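Putative uncharacterized protein PH0186 (Pyrococcus horikoshii, PDB 2ZTS) probably binds ATP as a KaiC-like P-loop protein, perhaps hydrolysing it, and forms a six-chain assembly holding ADP and magnesium. Local coordinates at residues G42-A47 / V140-P145; D73-M78 / I94-G99. All blocks are in the same frame, centred on the assembly; numbering follows the deposited sequence.

Contact 1: G42-A47 / V140-P145; sequences GKTTFA and VIDSIP. With MG (magnesium ion), chain I; ADP (adenosine-5'-diphosphate), chain H.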
# COMPACT_ATOMS: atom_id res chain seq x y z
N GLY C 42 -1.39 -27.13 1.30
CA GLY C 42 -0.92 -28.46 1.67
C GLY C 42 0.11 -28.42 2.76
O GLY C 42 0.72 -29.44 3.03
N LYS C 43 0.25 -27.29 3.43
CA LYS C 43 1.31 -27.15 4.45
C LYS C 43 1.23 -28.17 5.57
O LYS C 43 2.21 -28.85 5.89
CB LYS C 43 1.27 -25.77 5.08
CG LYS C 43 1.59 -24.62 4.13
CD LYS C 43 1.71 -23.37 4.84
CE LYS C 43 0.38 -22.80 5.36
NZ LYS C 43 -0.76 -22.77 4.48
N THR C 44 0.09 -28.19 6.24
CA THR C 44 -0.16 -29.15 7.30
C THR C 44 0.07 -30.61 6.91
O THR C 44 0.72 -31.35 7.64
CB THR C 44 -1.55 -28.89 7.84
OG1 THR C 44 -1.50 -27.70 8.60
CG2 THR C 44 -2.00 -29.94 8.89
N THR C 45 -0.44 -30.98 5.76
CA THR C 45 -0.33 -32.28 5.17
C THR C 45 1.10 -32.73 4.92
O THR C 45 1.52 -33.80 5.33
CB THR C 45 -1.15 -32.28 3.86
OG1 THR C 45 -2.53 -32.12 4.23
CG2 THR C 45 -1.13 -33.62 3.16
N PHE C 46 1.85 -31.88 4.25
CA PHE C 46 3.26 -32.04 3.95
C PHE C 46 4.08 -32.19 5.27
O PHE C 46 4.86 -33.12 5.42
CB PHE C 46 3.67 -30.81 3.18
CG PHE C 46 5.03 -30.86 2.63
CD1 PHE C 46 5.22 -30.96 1.29
CD2 PHE C 46 6.13 -30.78 3.48
CE1 PHE C 46 6.50 -31.00 0.78
CE2 PHE C 46 7.43 -30.82 2.97
CZ PHE C 46 7.62 -30.91 1.64
N ALA C 47 3.83 -31.32 6.26
CA ALA C 47 4.47 -31.43 7.59
C ALA C 47 4.11 -32.71 8.37
O ALA C 47 4.99 -33.31 9.03
CB ALA C 47 4.14 -30.26 8.42
N VAL C 140 8.06 -30.51 13.86
CA VAL C 140 7.19 -29.61 13.07
C VAL C 140 6.55 -28.63 14.04
O VAL C 140 6.14 -29.02 15.11
CB VAL C 140 6.08 -30.40 12.37
CG1 VAL C 140 4.95 -29.50 11.90
CG2 VAL C 140 6.64 -31.17 11.19
N ILE C 141 6.51 -27.35 13.67
CA ILE C 141 5.72 -26.35 14.35
C ILE C 141 4.78 -25.79 13.30
O ILE C 141 5.18 -25.08 12.38
CB ILE C 141 6.61 -25.26 14.99
CG1 ILE C 141 7.64 -25.94 15.96
CG2 ILE C 141 5.73 -24.19 15.68
CD1 ILE C 141 8.45 -24.99 16.82
N ASP C 142 3.54 -26.22 13.41
CA ASP C 142 2.45 -25.76 12.58
C ASP C 142 1.57 -24.94 13.50
O ASP C 142 0.81 -25.50 14.20
CB ASP C 142 1.70 -26.99 12.07
CG ASP C 142 0.76 -26.67 10.95
OD1 ASP C 142 -0.14 -27.52 10.71
OD2 ASP C 142 0.91 -25.63 10.21
N SER C 143 1.65 -23.62 13.51
CA SER C 143 2.33 -22.80 12.54
C SER C 143 2.80 -21.58 13.28
O SER C 143 2.37 -21.31 14.42
CB SER C 143 1.31 -22.37 11.48
OG SER C 143 0.41 -21.40 12.05
N ILE C 144 3.70 -20.83 12.65
CA ILE C 144 4.09 -19.55 13.21
C ILE C 144 2.93 -18.53 13.38
O ILE C 144 2.85 -17.87 14.40
CB ILE C 144 5.29 -18.99 12.40
CG1 ILE C 144 6.54 -19.83 12.72
CG2 ILE C 144 5.55 -17.56 12.73
CD1 ILE C 144 7.62 -19.53 11.75
N PRO C 145 2.07 -18.33 12.41
CA PRO C 145 0.92 -17.43 12.65
C PRO C 145 0.03 -17.90 13.82
O PRO C 145 -0.51 -17.07 14.48
CB PRO C 145 0.12 -17.50 11.34
CG PRO C 145 1.08 -17.97 10.32
CD PRO C 145 2.10 -18.85 11.02
MG MG I . -2.70 -25.93 7.99
PB ADP H . -2.85 -25.73 4.63
O1B ADP H . -1.84 -25.23 3.69
O2B ADP H . -3.99 -24.73 4.87
O3B ADP H . -2.24 -26.19 6.00
PA ADP H . -3.76 -28.49 4.29
O1A ADP H . -2.50 -29.37 4.46
O2A ADP H . -4.64 -28.47 5.52
O3A ADP H . -3.43 -26.99 3.77
O5' ADP H . -4.48 -29.06 2.99
C5' ADP H . -5.76 -29.59 3.01
C4' ADP H . -6.21 -29.98 1.62
O4' ADP H . -5.82 -31.27 1.20
C3' ADP H . -7.72 -29.91 1.53
O3' ADP H . -8.07 -28.53 1.40
C2' ADP H . -8.01 -30.84 0.37
O2' ADP H . -7.90 -30.19 -0.85
C1' ADP H . -6.88 -31.87 0.44
N9 ADP H . -7.25 -33.10 1.16
C8 ADP H . -7.52 -33.22 2.52
N7 ADP H . -7.78 -34.51 2.80
C5 ADP H . -7.74 -35.20 1.63
C6 ADP H . -7.93 -36.55 1.31
N6 ADP H . -7.95 -37.48 2.28
N1 ADP H . -7.77 -36.96 -0.01
C2 ADP H . -7.43 -36.05 -1.00
N3 ADP H . -7.23 -34.70 -0.68
C4 ADP H . -7.39 -34.31 0.60
O HOH W 1 -0.96 -24.87 8.41
O HOH W 2 -4.31 -27.25 7.71
O HOH W 3 -3.45 -24.06 7.45
O HOH W 4 -3.37 -25.73 9.89

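Contact 2: D73-M78 / I94-G99; sequences DLRREM and IAIVDG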
# COMPACT_ATOMS: atom_id res chain seq x y z
N ASP C 73 -7.92 -33.76 16.36
CA ASP C 73 -8.31 -33.28 15.04
C ASP C 73 -7.28 -33.75 14.05
O ASP C 73 -7.61 -34.17 12.96
CB ASP C 73 -8.34 -31.74 14.98
CG ASP C 73 -9.40 -31.14 15.88
OD1 ASP C 73 -10.47 -31.75 16.04
OD2 ASP C 73 -9.25 -30.00 16.44
N LEU C 74 -6.02 -33.65 14.42
CA LEU C 74 -4.95 -34.04 13.52
C LEU C 74 -4.96 -35.57 13.29
O LEU C 74 -4.84 -36.00 12.17
CB LEU C 74 -3.61 -33.52 14.03
CG LEU C 74 -2.28 -33.86 13.36
CD1 LEU C 74 -2.07 -33.20 12.00
CD2 LEU C 74 -1.23 -33.42 14.33
N ARG C 75 -5.18 -36.36 14.33
CA ARG C 75 -5.26 -37.81 14.15
C ARG C 75 -6.41 -38.18 13.21
O ARG C 75 -6.22 -38.96 12.28
CB ARG C 75 -5.47 -38.55 15.46
CG ARG C 75 -4.33 -38.39 16.48
CD ARG C 75 -4.54 -39.15 17.85
NE ARG C 75 -3.56 -38.65 18.82
CZ ARG C 75 -3.82 -37.93 19.89
NH1 ARG C 75 -5.05 -37.55 20.20
NH2 ARG C 75 -2.80 -37.47 20.61
N ARG C 76 -7.58 -37.60 13.45
CA ARG C 76 -8.76 -37.86 12.60
C ARG C 76 -8.48 -37.42 11.15
O ARG C 76 -8.81 -38.13 10.20
CB ARG C 76 -10.02 -37.13 13.16
CG ARG C 76 -11.26 -37.08 12.24
CD ARG C 76 -12.39 -36.09 12.65
NE ARG C 76 -13.31 -35.87 11.51
CZ ARG C 76 -14.57 -35.39 11.57
NH1 ARG C 76 -15.12 -35.05 12.72
NH2 ARG C 76 -15.28 -35.29 10.45
N GLU C 77 -7.85 -36.26 10.98
CA GLU C 77 -7.67 -35.72 9.65
C GLU C 77 -6.68 -36.57 8.87
O GLU C 77 -6.90 -36.87 7.70
CB GLU C 77 -7.27 -34.24 9.71
CG GLU C 77 -8.48 -33.29 9.55
CD GLU C 77 -8.38 -32.03 10.39
OE1 GLU C 77 -7.32 -31.37 10.32
OE2 GLU C 77 -9.36 -31.73 11.14
N MSE C 78 -5.63 -37.04 9.55
CA MSE C 78 -4.56 -37.74 8.90
C MSE C 78 -4.95 -39.21 8.70
O MSE C 78 -4.37 -39.90 7.83
CB MSE C 78 -3.26 -37.58 9.68
CG MSE C 78 -2.69 -36.13 9.75
SE MSE C 78 -2.54 -35.33 7.94
CE MSE C 78 -3.00 -33.41 8.38
N ILE C 94 6.07 -41.10 17.89
CA ILE C 94 5.54 -39.78 17.59
C ILE C 94 4.94 -39.17 18.80
O ILE C 94 4.27 -39.84 19.55
CB ILE C 94 4.44 -39.84 16.50
CG1 ILE C 94 5.00 -40.31 15.18
CG2 ILE C 94 3.75 -38.47 16.30
CD1 ILE C 94 3.90 -40.42 14.07
N ALA C 95 5.18 -37.90 19.02
CA ALA C 95 4.37 -37.14 19.97
C ALA C 95 3.70 -35.99 19.27
O ALA C 95 4.29 -35.35 18.35
CB ALA C 95 5.23 -36.64 21.08
N ILE C 96 2.47 -35.69 19.71
CA ILE C 96 1.72 -34.53 19.25
C ILE C 96 1.58 -33.62 20.44
O ILE C 96 1.09 -34.05 21.50
CB ILE C 96 0.30 -34.85 18.69
CG1 ILE C 96 0.38 -35.74 17.45
CG2 ILE C 96 -0.41 -33.51 18.34
CD1 ILE C 96 -1.00 -36.41 16.99
N VAL C 97 2.04 -32.37 20.25
CA VAL C 97 1.97 -31.32 21.24
C VAL C 97 1.02 -30.23 20.76
O VAL C 97 1.35 -29.45 19.83
CB VAL C 97 3.34 -30.68 21.43
CG1 VAL C 97 3.25 -29.55 22.39
CG2 VAL C 97 4.42 -31.73 21.86
N ASP C 98 -0.12 -30.10 21.44
CA ASP C 98 -1.13 -29.15 20.98
C ASP C 98 -1.41 -27.89 21.87
O ASP C 98 -2.42 -27.24 21.70
CB ASP C 98 -2.40 -29.91 20.54
CG ASP C 98 -3.19 -30.50 21.71
OD1 ASP C 98 -2.76 -30.38 22.88
OD2 ASP C 98 -4.27 -31.09 21.52
N GLY C 99 -0.66 -27.61 22.93
CA GLY C 99 -0.93 -28.16 24.25
C GLY C 99 -2.01 -27.15 24.71
O GLY C 99 -1.68 -25.96 25.07

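Contact 1: G42-A47 / V140-P145
T44 OG1 is gripped by two partners: it ligates the magnesium ion at 2.2 Å and donates a hydrogen bond to D142 OD1 at 2.5 Å. The acceptor uses its syn lone pair, and the two side chains meet nearly at right angles. D142 CG stands anti to its own backbone N (chi1 -166°), which carries the carboxylate out from the strand end toward the helix. D142 OD2 accepts a hydrogen bond of 2.7 Å from a metal-bound water and also hydrogen-bonds T178 OG1, so D142 reaches the metal through T44 and through this water. Three more waters and ADP O3B complete the six ligands. An alanine in place of D142 would take the acceptor from T44 OG1 and the mate from T178 OG1, and would probably leave the metal-bound water less firmly placed.

G42 to T45 wrap the phosphates as a Walker A loop does. ADP O1B accepts hydrogen bonds from the backbone N of G42 and K43 and from K43 NZ, whose chain bends at its outer torsions to come back to this oxygen at 2.8 Å. T44 N points almost straight at ADP O3B (N-H...O 166°), while T45 N and OG1 both hold ADP O1A. K43 NZ also forms a salt bridge with E180.

One turn further along, the contact becomes apolar: A47 CB rests against V140 CG1 at 3.7 Å, with V140 CG2 beside the A47 carbonyl O. F64 of strand 62-66 packs on A47, V140 and D142. Strand 138-142 runs parallel between strands 62-66 and 174-179, with the start of helix 43-58 against it, and a cis peptide joins D142 to S143, the N-cap of helix 144-149.

Contact 2: D73-M78 / I94-G99
I96 CD1 is the methyl on which L74 and R75 converge. L74 brings CD2 to it at 4.0 Å and lies nearly as close to I96 CG2, so one leucine methyl meets both branches of the isoleucine. L74 reaches across because its CG lies anti to the backbone N (chi1 175°), directed from the helix toward the strand. R75 leaves the helix to one side of the strand, and its chain, extended from CG to NE, carries its end up to the isoleucine: CG and NE each lie 3.9 Å from I96 CD1. The arginine contributes its CG methylene and, obliquely, the NE region of its charged group to an otherwise apolar contact.

The polar end of R75 is engaged further out, where NH2 makes a salt bridge with E89 of helix 85-90; E89 itself touches I96. L74 also touches F64 and E69, and I96 touches T66. Just past the strand, D98 OD2 accepts a hydrogen bond from A71 N, tying the strand end to the start of helix 71-79. On another face of that helix, E77 forms a salt bridge with R224 of the second subunit, and D73 one with R200 of the same neighbour.

Strand 62-66, helices 71-79 and 85-90, and the parallel neighbour strand 94-97 form a beta-alpha-beta crossover at one edge of the sheet, in keeping with the P-loop NTPase fold.

In the fold
The centres of contact 1 and contact 2 lie 12 Å apart on one mixed sheet. Contact 2 is nested along the chain within the loop closed by contact 1: its helix and strand both fall between helix 43-58 and strand 138-142. In the sheet, strand 62-66 separates edge strand 94-97 from strand 138-142, and its F64 packs against residues of both contacts. The two also touch directly: CE of M78, a selenomethionine in the crystal, lies 3.7 Å from T44 CG2. Helix 71-79 thus flanks the magnesium-binding threonine on one side and the second subunit on another, placing it between the nucleotide site and the subunit interface.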